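Local coordinates for protein translation initiation factor eIF2B subunit gamma (Schizosaccharomyces pombe, PDB 5B04) that forms part of the eIF2B complex, which catalyses the exchange of GDP for GTP on the gamma subunit of translation initiation factor eIF2, at residues 163-177 with 235-249. The protein carries 3 engineered substitutions. Sequence-based numbering, arbitrary orientation.
Sequences FRLDNPSALAVYSPV and TNLSDAHIFVFKHWV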
loop_
_atom_site.group_PDB
_atom_site.type_symbol
_atom_site.label_atom_id
_atom_site.label_comp_id
_atom_site.label_asym_id
_atom_site.label_seq_id
_atom_site.Cartn_x
_atom_site.Cartn_y
_atom_site.Cartn_z
ATOM N N PHE E 163 -34.869 -30.321 19.358
ATOM C CA PHE E 163 -34.493 -31.402 20.262
ATOM C C PHE E 163 -33.055 -31.840 20.011
ATOM O O PHE E 163 -32.328 -32.179 20.946
ATOM C CB PHE E 163 -35.442 -32.592 20.109
ATOM C CG PHE E 163 -35.193 -33.695 21.099
ATOM C CD1 PHE E 163 -35.711 -33.622 22.381
ATOM C CD2 PHE E 163 -34.441 -34.804 20.747
ATOM C CE1 PHE E 163 -35.484 -34.633 23.295
ATOM C CE2 PHE E 163 -34.210 -35.819 21.658
ATOM C CZ PHE E 163 -34.732 -35.733 22.932
ATOM N N ARG E 164 -32.651 -31.833 18.746
ATOM C CA ARG E 164 -31.289 -32.194 18.374
ATOM C C ARG E 164 -30.282 -31.192 18.927
ATOM O O ARG E 164 -29.276 -31.571 19.528
ATOM C CB ARG E 164 -31.153 -32.278 16.852
ATOM C CG ARG E 164 -31.869 -33.457 16.214
ATOM C CD ARG E 164 -32.127 -33.199 14.736
ATOM N NE ARG E 164 -32.658 -34.374 14.049
ATOM C CZ ARG E 164 -33.254 -34.338 12.862
ATOM N NH1 ARG E 164 -33.407 -33.183 12.230
ATOM N NH2 ARG E 164 -33.705 -35.455 12.310
ATOM N N LEU E 165 -30.567 -29.910 18.728
ATOM C CA LEU E 165 -29.636 -28.844 19.079
ATOM C C LEU E 165 -29.527 -28.612 20.584
ATOM O O LEU E 165 -28.437 -28.378 21.104
ATOM C CB LEU E 165 -30.047 -27.543 18.386
ATOM C CG LEU E 165 -29.118 -26.344 18.574
ATOM C CD1 LEU E 165 -27.719 -26.672 18.079
ATOM C CD2 LEU E 165 -29.673 -25.122 17.856
ATOM N N ASP E 166 -30.657 -28.674 21.281
ATOM C CA ASP E 166 -30.682 -28.388 22.712
ATOM C C ASP E 166 -30.299 -29.608 23.544
ATOM O O ASP E 166 -29.896 -29.476 24.701
ATOM C CB ASP E 166 -32.065 -27.889 23.134
ATOM C CG ASP E 166 -32.534 -26.705 22.308
ATOM O OD1 ASP E 166 -31.686 -26.054 21.663
ATOM O OD2 ASP E 166 -33.752 -26.429 22.304
ATOM N N ASN E 167 -30.421 -30.786 22.941
ATOM C CA ASN E 167 -30.215 -32.058 23.633
ATOM C C ASN E 167 -30.939 -32.150 24.981
ATOM O O ASN E 167 -30.317 -32.472 25.994
ATOM C CB ASN E 167 -28.717 -32.303 23.841
ATOM C CG ASN E 167 -28.388 -33.771 24.044
ATOM O OD1 ASN E 167 -28.878 -34.634 23.317
ATOM N ND2 ASN E 167 -27.557 -34.059 25.039
ATOM N N PRO E 168 -32.255 -31.871 25.005
ATOM C CA PRO E 168 -32.934 -31.911 26.301
ATOM C C PRO E 168 -33.424 -33.310 26.640
ATOM O O PRO E 168 -33.440 -34.183 25.772
ATOM C CB PRO E 168 -34.108 -30.960 26.094
ATOM C CG PRO E 168 -34.477 -31.178 24.661
ATOM C CD PRO E 168 -33.193 -31.516 23.923
ATOM N N SER E 169 -33.820 -33.518 27.890
ATOM C CA SER E 169 -34.405 -34.789 28.291
ATOM C C SER E 169 -35.770 -34.951 27.637
ATOM O O SER E 169 -36.206 -36.065 27.349
ATOM C CB SER E 169 -34.522 -34.874 29.811
ATOM O OG SER E 169 -33.258 -34.682 30.421
ATOM N N ALA E 170 -36.433 -33.824 27.396
ATOM C CA ALA E 170 -37.742 -33.820 26.757
ATOM C C ALA E 170 -38.060 -32.458 26.149
ATOM O O ALA E 170 -37.677 -31.420 26.687
ATOM C CB ALA E 170 -38.817 -34.211 27.752
ATOM N N LEU E 171 -38.765 -32.474 25.024
ATOM C CA LEU E 171 -39.228 -31.247 24.389
ATOM C C LEU E 171 -40.731 -31.313 24.149
ATOM O O LEU E 171 -41.222 -32.221 23.477
ATOM C CB LEU E 171 -38.492 -31.006 23.071
ATOM C CG LEU E 171 -39.020 -29.854 22.213
ATOM C CD1 LEU E 171 -38.688 -28.509 22.839
ATOM C CD2 LEU E 171 -38.470 -29.944 20.805
ATOM N N ALA E 172 -41.457 -30.349 24.703
ATOM C CA ALA E 172 -42.907 -30.312 24.561
ATOM C C ALA E 172 -43.355 -29.092 23.769
ATOM O O ALA E 172 -42.884 -27.980 24.003
ATOM C CB ALA E 172 -43.570 -30.327 25.923
ATOM N N VAL E 173 -44.270 -29.308 22.831
ATOM C CA VAL E 173 -44.782 -28.226 22.004
ATOM C C VAL E 173 -46.036 -27.611 22.615
ATOM O O VAL E 173 -46.945 -28.322 23.043
ATOM C CB VAL E 173 -45.098 -28.713 20.576
ATOM C CG1 VAL E 173 -45.597 -27.562 19.716
ATOM C CG2 VAL E 173 -43.869 -29.352 19.953
ATOM N N TYR E 174 -46.070 -26.283 22.663
ATOM C CA TYR E 174 -47.250 -25.560 23.118
ATOM C C TYR E 174 -47.716 -24.604 22.026
ATOM O O TYR E 174 -47.019 -24.404 21.033
ATOM C CB TYR E 174 -46.955 -24.808 24.415
ATOM C CG TYR E 174 -46.701 -25.723 25.592
ATOM C CD1 TYR E 174 -45.425 -26.202 25.861
ATOM C CD2 TYR E 174 -47.737 -26.113 26.429
ATOM C CE1 TYR E 174 -45.189 -27.041 26.934
ATOM C CE2 TYR E 174 -47.511 -26.951 27.503
ATOM C CZ TYR E 174 -46.236 -27.412 27.752
ATOM O OH TYR E 174 -46.007 -28.246 28.822
ATOM N N SER E 175 -48.894 -24.017 22.212
ATOM C CA SER E 175 -49.500 -23.204 21.164
ATOM C C SER E 175 -50.644 -22.341 21.687
ATOM O O SER E 175 -51.233 -22.650 22.722
ATOM C CB SER E 175 -50.008 -24.108 20.040
ATOM O OG SER E 175 -50.962 -25.035 20.528
ATOM N N PRO E 176 -50.959 -21.247 20.971
ATOM C CA PRO E 176 -52.127 -20.429 21.314
ATOM C C PRO E 176 -53.417 -21.239 21.250
ATOM O O PRO E 176 -53.631 -21.971 20.284
ATOM C CB PRO E 176 -52.118 -19.334 20.242
ATOM C CG PRO E 176 -50.705 -19.262 19.784
ATOM C CD PRO E 176 -50.186 -20.664 19.860
ATOM N N VAL E 177 -54.259 -21.114 22.271
ATOM C CA VAL E 177 -55.519 -21.845 22.311
ATOM C C VAL E 177 -56.464 -21.342 21.225
ATOM O O VAL E 177 -56.413 -20.173 20.842
ATOM C CB VAL E 177 -56.209 -21.717 23.686
ATOM C CG1 VAL E 177 -57.210 -22.844 23.888
ATOM C CG2 VAL E 177 -55.180 -21.733 24.799
ATOM N N THR E 235 -51.150 -18.594 30.376
ATOM C CA THR E 235 -52.304 -19.499 30.319
ATOM C C THR E 235 -52.949 -19.370 28.942
ATOM O O THR E 235 -54.066 -19.828 28.712
ATOM C CB THR E 235 -53.374 -19.233 31.425
ATOM O OG1 THR E 235 -54.323 -18.257 30.976
ATOM C CG2 THR E 235 -52.741 -18.796 32.739
ATOM N N ASN E 236 -52.233 -18.700 28.043
ATOM C CA ASN E 236 -52.648 -18.545 26.657
ATOM C C ASN E 236 -52.255 -19.764 25.841
ATOM O O ASN E 236 -52.603 -19.886 24.666
ATOM C CB ASN E 236 -52.024 -17.288 26.050
ATOM C CG ASN E 236 -52.664 -16.892 24.735
ATOM O OD1 ASN E 236 -53.804 -17.256 24.448
ATOM N ND2 ASN E 236 -51.919 -16.162 23.914
ATOM N N LEU E 237 -51.519 -20.665 26.479
ATOM C CA LEU E 237 -50.972 -21.822 25.796
ATOM C C LEU E 237 -51.680 -23.110 26.190
ATOM O O LEU E 237 -52.068 -23.294 27.343
ATOM C CB LEU E 237 -49.478 -21.938 26.086
ATOM C CG LEU E 237 -48.675 -20.708 25.666
ATOM C CD1 LEU E 237 -47.209 -20.878 26.015
ATOM C CD2 LEU E 237 -48.856 -20.434 24.180
ATOM N N SER E 238 -51.852 -23.990 25.210
ATOM C CA SER E 238 -52.394 -25.319 25.446
ATOM C C SER E 238 -51.441 -26.353 24.863
ATOM O O SER E 238 -50.738 -26.078 23.890
ATOM C CB SER E 238 -53.786 -25.461 24.830
ATOM O OG SER E 238 -53.747 -25.253 23.428
ATOM N N ASP E 239 -51.408 -27.538 25.461
ATOM C CA ASP E 239 -50.503 -28.583 25.003
ATOM C C ASP E 239 -50.965 -29.167 23.672
ATOM O O ASP E 239 -52.117 -29.573 23.527
ATOM C CB ASP E 239 -50.384 -29.691 26.050
ATOM C CG ASP E 239 -49.473 -30.816 25.602
ATOM O OD1 ASP E 239 -48.441 -30.527 24.959
ATOM O OD2 ASP E 239 -49.790 -31.989 25.890
ATOM N N ALA E 240 -50.056 -29.204 22.703
ATOM C CA ALA E 240 -50.350 -29.778 21.396
ATOM C C ALA E 240 -50.095 -31.280 21.406
ATOM O O ALA E 240 -50.168 -31.941 20.368
ATOM C CB ALA E 240 -49.517 -29.102 20.321
ATOM N N HIS E 241 -49.802 -31.802 22.595
ATOM C CA HIS E 241 -49.446 -33.204 22.810
ATOM C C HIS E 241 -48.386 -33.698 21.832
ATOM O O HIS E 241 -48.391 -34.862 21.429
ATOM C CB HIS E 241 -50.680 -34.101 22.729
ATOM C CG HIS E 241 -50.557 -35.375 23.507
ATOM N ND1 HIS E 241 -50.037 -36.531 22.966
ATOM C CD2 HIS E 241 -50.889 -35.673 24.786
ATOM C CE1 HIS E 241 -50.054 -37.486 23.878
ATOM N NE2 HIS E 241 -50.565 -36.992 24.991
ATOM N N ILE E 242 -47.484 -32.804 21.445
ATOM C CA ILE E 242 -46.302 -33.197 20.696
ATOM C C ILE E 242 -45.140 -33.302 21.664
ATOM O O ILE E 242 -44.762 -32.318 22.300
ATOM C CB ILE E 242 -45.937 -32.200 19.592
ATOM C CG1 ILE E 242 -47.166 -31.784 18.790
ATOM C CG2 ILE E 242 -44.862 -32.783 18.683
ATOM C CD1 ILE E 242 -46.883 -30.617 17.879
ATOM N N PHE E 243 -44.577 -34.496 21.780
ATOM C CA PHE E 243 -43.464 -34.710 22.688
ATOM C C PHE E 243 -42.351 -35.482 22.006
ATOM O O PHE E 243 -42.595 -36.275 21.098
ATOM C CB PHE E 243 -43.928 -35.453 23.941
ATOM C CG PHE E 243 -44.997 -34.737 24.705
ATOM C CD1 PHE E 243 -44.667 -33.826 25.694
ATOM C CD2 PHE E 243 -46.331 -34.970 24.432
ATOM C CE1 PHE E 243 -45.649 -33.165 26.394
ATOM C CE2 PHE E 243 -47.312 -34.313 25.135
ATOM C CZ PHE E 243 -46.970 -33.399 26.104
ATOM N N VAL E 244 -41.124 -35.234 22.444
ATOM C CA VAL E 244 -39.984 -36.024 22.013
ATOM C C VAL E 244 -39.031 -36.166 23.192
ATOM O O VAL E 244 -38.619 -35.177 23.800
ATOM C CB VAL E 244 -39.270 -35.400 20.796
ATOM C CG1 VAL E 244 -39.073 -33.903 20.988
ATOM C CG2 VAL E 244 -37.947 -36.105 20.533
ATOM N N PHE E 245 -38.702 -37.406 23.528
ATOM C CA PHE E 245 -37.936 -37.686 24.732
ATOM C C PHE E 245 -36.590 -38.328 24.436
ATOM O O PHE E 245 -36.403 -38.949 23.390
ATOM C CB PHE E 245 -38.728 -38.607 25.663
ATOM C CG PHE E 245 -40.059 -38.056 26.088
ATOM C CD1 PHE E 245 -40.168 -37.267 27.217
ATOM C CD2 PHE E 245 -41.205 -38.346 25.368
ATOM C CE1 PHE E 245 -41.391 -36.765 27.616
ATOM C CE2 PHE E 245 -42.429 -37.853 25.764
ATOM C CZ PHE E 245 -42.523 -37.057 26.888
ATOM N N LYS E 246 -35.657 -38.172 25.370
ATOM C CA LYS E 246 -34.458 -38.995 25.390
ATOM C C LYS E 246 -34.895 -40.439 25.609
ATOM O O LYS E 246 -35.970 -40.682 26.156
ATOM C CB LYS E 246 -33.498 -38.545 26.492
ATOM C CG LYS E 246 -32.638 -37.342 26.143
ATOM C CD LYS E 246 -31.353 -37.767 25.453
ATOM C CE LYS E 246 -30.366 -36.615 25.365
ATOM N NZ LYS E 246 -29.059 -37.044 24.792
ATOM N N HIS E 247 -34.075 -41.394 25.183
ATOM C CA HIS E 247 -34.454 -42.800 25.287
ATOM C C HIS E 247 -34.739 -43.231 26.721
ATOM O O HIS E 247 -35.682 -43.980 26.970
ATOM C CB HIS E 247 -33.368 -43.704 24.707
ATOM C CG HIS E 247 -33.563 -45.152 25.035
ATOM N ND1 HIS E 247 -34.451 -45.955 24.354
ATOM C CD2 HIS E 247 -33.003 -45.934 25.988
ATOM C CE1 HIS E 247 -34.422 -47.173 24.864
ATOM N NE2 HIS E 247 -33.551 -47.187 25.857
ATOM N N TRP E 248 -33.938 -42.744 27.663
ATOM C CA TRP E 248 -34.036 -43.179 29.055
ATOM C C TRP E 248 -35.362 -42.797 29.712
ATOM O O TRP E 248 -35.612 -43.150 30.863
ATOM C CB TRP E 248 -32.871 -42.608 29.871
ATOM C CG TRP E 248 -32.896 -41.115 30.012
ATOM C CD1 TRP E 248 -32.289 -40.206 29.196
ATOM C CD2 TRP E 248 -33.553 -40.357 31.036
ATOM N NE1 TRP E 248 -32.532 -38.930 29.643
ATOM C CE2 TRP E 248 -33.305 -38.996 30.773
ATOM C CE3 TRP E 248 -34.328 -40.699 32.150
ATOM C CZ2 TRP E 248 -33.805 -37.976 31.581
ATOM C CZ3 TRP E 248 -34.823 -39.686 32.949
ATOM C CH2 TRP E 248 -34.560 -38.341 32.661
ATOM N N VAL E 249 -36.211 -42.082 28.979
ATOM C CA VAL E 249 -37.499 -41.651 29.504
ATOM C C VAL E 249 -38.494 -42.815 29.531
ATOM O O VAL E 249 -39.454 -42.782 30.280
ATOM C CB VAL E 249 -38.063 -40.462 28.690
ATOM C CG1 VAL E 249 -39.448 -40.054 29.177
ATOM C CG2 VAL E 249 -37.113 -39.280 28.782
#
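Lys-246 NZ donates a hydrogen bond to Asn-167 OD1 (2.8 Å), tilted 27° from the carbonyl plane, the two side chains meeting at about a right angle where strand 230-245 ends beside the turn after helix 156-166. A bend at chi2 (-88°) follows CG, which packs against Pro-168 O, and turns the chain toward the amide. Asn-167 suits this corner because it leaves the helix with positive phi, which asparagine tolerates well. Lys-246 also gives its backbone N to Ser-169 O (2.9 Å), nearly straight at the hydrogen, and so opens an antiparallel ladder. Leu-171 and Val-244 form a hydrogen-bonded pair. Farther on, a beta bulge shifts the register by two: Val-173 N binds Ile-242 O, whereas Val-173 O accepts from Ala-240 N (3.3 Å).

Side chains divide between the two faces. Val-244 CG2 sits over the centre of the Phe-163 ring, a CH-pi contact 3.6 Å from the centroid, while CG1 touches both Phe-163 CD1 and Leu-171 CB. With CG anti to the backbone N (chi1 -175°), Phe-163 swings its ring from the helix down to the strand. A serine here would probably leave Val-244 CG2 without its aromatic cover and open a gap between helix and sheet. On the other face, small Ala-170 and Ala-172 accommodate the rings of Phe-245 and Phe-243, and Ala-170 CB lies 3.4 Å from Phe-245 CD1.

Within this nucleotidyltransferase-like domain, helix 156-166 packs against Leu-171 and Val-173 through Val-159, strand 315-319 runs parallel to strand 170-176, and strand 142-147 pairs antiparallel with strand 230-245.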